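Local structure of magnesium and cobalt efflux protein CorC (Pseudomonas aeruginosa, 3LLB) at residues A[39-44]-A[61-66]. The protein probably takes part in the transport of magnesium and cobalt ions, this chain being its C-terminal transporter-associated domain. Numbering follows the deposited sequence.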
# COMPACT_ATOMS: atom_id res chain seq x y z
N GLY A 39 2.47 4.41 -1.49
CA GLY A 39 3.89 4.18 -1.18
C GLY A 39 4.41 5.15 -0.12
O GLY A 39 5.18 4.77 0.74
N GLY A 40 4.04 6.42 -0.23
CA GLY A 40 4.25 7.39 0.86
C GLY A 40 3.64 7.01 2.21
O GLY A 40 4.27 7.19 3.22
N LEU A 41 2.42 6.49 2.22
CA LEU A 41 1.79 6.00 3.44
C LEU A 41 2.64 4.89 4.03
O LEU A 41 2.95 4.90 5.23
CB LEU A 41 0.41 5.48 3.10
CG LEU A 41 -0.51 4.88 4.16
CD1 LEU A 41 -0.82 5.87 5.29
CD2 LEU A 41 -1.74 4.39 3.41
N VAL A 42 3.00 3.90 3.20
CA VAL A 42 3.77 2.74 3.65
C VAL A 42 5.20 3.13 4.08
O VAL A 42 5.69 2.68 5.12
CB VAL A 42 3.72 1.61 2.57
CG1 VAL A 42 4.80 0.63 2.72
CG2 VAL A 42 2.33 0.89 2.55
N MET A 43 5.87 3.97 3.29
CA MET A 43 7.28 4.33 3.57
C MET A 43 7.34 5.11 4.85
O MET A 43 8.27 4.98 5.65
CB MET A 43 8.00 5.06 2.39
CG MET A 43 8.59 4.13 1.41
SD MET A 43 9.39 4.90 -0.01
CE MET A 43 10.83 5.40 0.86
N SER A 44 6.33 5.90 5.14
CA SER A 44 6.31 6.61 6.40
C SER A 44 6.15 5.67 7.58
O SER A 44 6.83 5.83 8.58
CB SER A 44 5.18 7.60 6.39
OG SER A 44 3.96 7.00 6.80
N PHE A 61 -5.92 -2.94 7.40
CA PHE A 61 -5.19 -3.67 6.38
C PHE A 61 -3.78 -3.99 6.74
O PHE A 61 -3.15 -3.26 7.48
CB PHE A 61 -5.17 -2.88 5.08
CG PHE A 61 -6.53 -2.64 4.50
CD1 PHE A 61 -7.13 -3.59 3.73
CD2 PHE A 61 -7.22 -1.47 4.77
CE1 PHE A 61 -8.40 -3.39 3.22
CE2 PHE A 61 -8.50 -1.28 4.25
CZ PHE A 61 -9.07 -2.23 3.49
N ARG A 62 -3.32 -5.12 6.20
CA ARG A 62 -1.94 -5.50 6.15
C ARG A 62 -1.36 -5.19 4.74
O ARG A 62 -1.97 -5.49 3.69
CB ARG A 62 -1.77 -6.98 6.53
CG ARG A 62 -0.31 -7.47 6.39
CD ARG A 62 -0.01 -8.95 6.78
NE ARG A 62 -0.42 -9.26 8.15
CZ ARG A 62 -1.58 -9.82 8.49
NH1 ARG A 62 -2.49 -10.17 7.56
NH2 ARG A 62 -1.86 -10.04 9.78
N PHE A 63 -0.18 -4.55 4.74
CA PHE A 63 0.55 -4.20 3.54
C PHE A 63 1.88 -4.94 3.52
O PHE A 63 2.73 -4.67 4.34
CB PHE A 63 0.85 -2.71 3.53
CG PHE A 63 -0.38 -1.79 3.41
CD1 PHE A 63 -0.64 -1.13 2.24
CD2 PHE A 63 -1.20 -1.51 4.53
CE1 PHE A 63 -1.74 -0.26 2.13
CE2 PHE A 63 -2.24 -0.65 4.41
CZ PHE A 63 -2.50 -0.02 3.19
N ARG A 64 2.04 -5.84 2.55
CA ARG A 64 3.27 -6.62 2.38
C ARG A 64 3.97 -6.15 1.12
O ARG A 64 3.32 -6.04 0.02
CB ARG A 64 2.93 -8.10 2.32
CG ARG A 64 4.08 -9.01 1.92
CD ARG A 64 3.63 -10.43 1.71
NE ARG A 64 4.58 -11.09 0.82
CZ ARG A 64 4.27 -11.93 -0.18
NH1 ARG A 64 3.00 -12.25 -0.46
NH2 ARG A 64 5.25 -12.47 -0.90
N VAL A 65 5.25 -5.81 1.21
CA VAL A 65 6.01 -5.36 0.06
C VAL A 65 6.26 -6.52 -0.91
O VAL A 65 6.92 -7.50 -0.56
CB VAL A 65 7.36 -4.64 0.45
CG1 VAL A 65 8.06 -4.16 -0.78
CG2 VAL A 65 7.05 -3.50 1.41
N LEU A 66 5.71 -6.43 -2.11
CA LEU A 66 6.01 -7.43 -3.17
C LEU A 66 7.16 -7.03 -4.06
O LEU A 66 7.89 -7.88 -4.55
CB LEU A 66 4.77 -7.67 -4.01
CG LEU A 66 3.55 -8.30 -3.39
CD1 LEU A 66 2.45 -8.23 -4.41
CD2 LEU A 66 3.84 -9.72 -2.94
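Phe63, on strand 61-68, lays its ring against Val42 and Leu41 of helix 38-46, packing a helix against the antiparallel sheet of the transporter-associated domain, an alpha-beta fold. The strand lies between 55-58 and 73-80 in that sheet, and the contact is buried close to the centre of the chain.

Followed outward, the Phe63 side chain begins at CB, which lies 4.0 Å from Val42 CG2. With chi1 at -67°, CG is placed beside the backbone N and opposite the carbonyl carbon, and Phe63 CG comes within 3.9 Å of Val42 CG2. The approach is closest one atom further on, where Phe63 CD1 stands 3.6 Å from Val42 CG2. A single methyl therefore follows the root of the ring and one of its ortho carbons, and the two side chains meet at a slant. At the far end of the ring, Phe63 CZ lies a looser 4.5 Å from Leu41 CD2. Two consecutive helix residues thus share the ring lengthwise, the valine near its root and the leucine near its tip.

No hydrogen bond links helix and strand here; they are joined by apolar side chains, with the CA atoms of Val42 and Phe63 7.7 Å apart. Val38 of the same helix also touches Phe63, as do Val56 and Leu78 from the two flanking strands, while Leu41 continues the apolar cluster to Phe30, Phe35 and Leu58. Arg64, the next residue along the strand, points away from the helix, and its NH2 is hydrogen-bonded to Asn53 OD1. Within the helix, Leu41 O accepts a hydrogen bond from Ser44 OG at 2.8 Å, the hydroxyl lying 34° off the carbonyl plane.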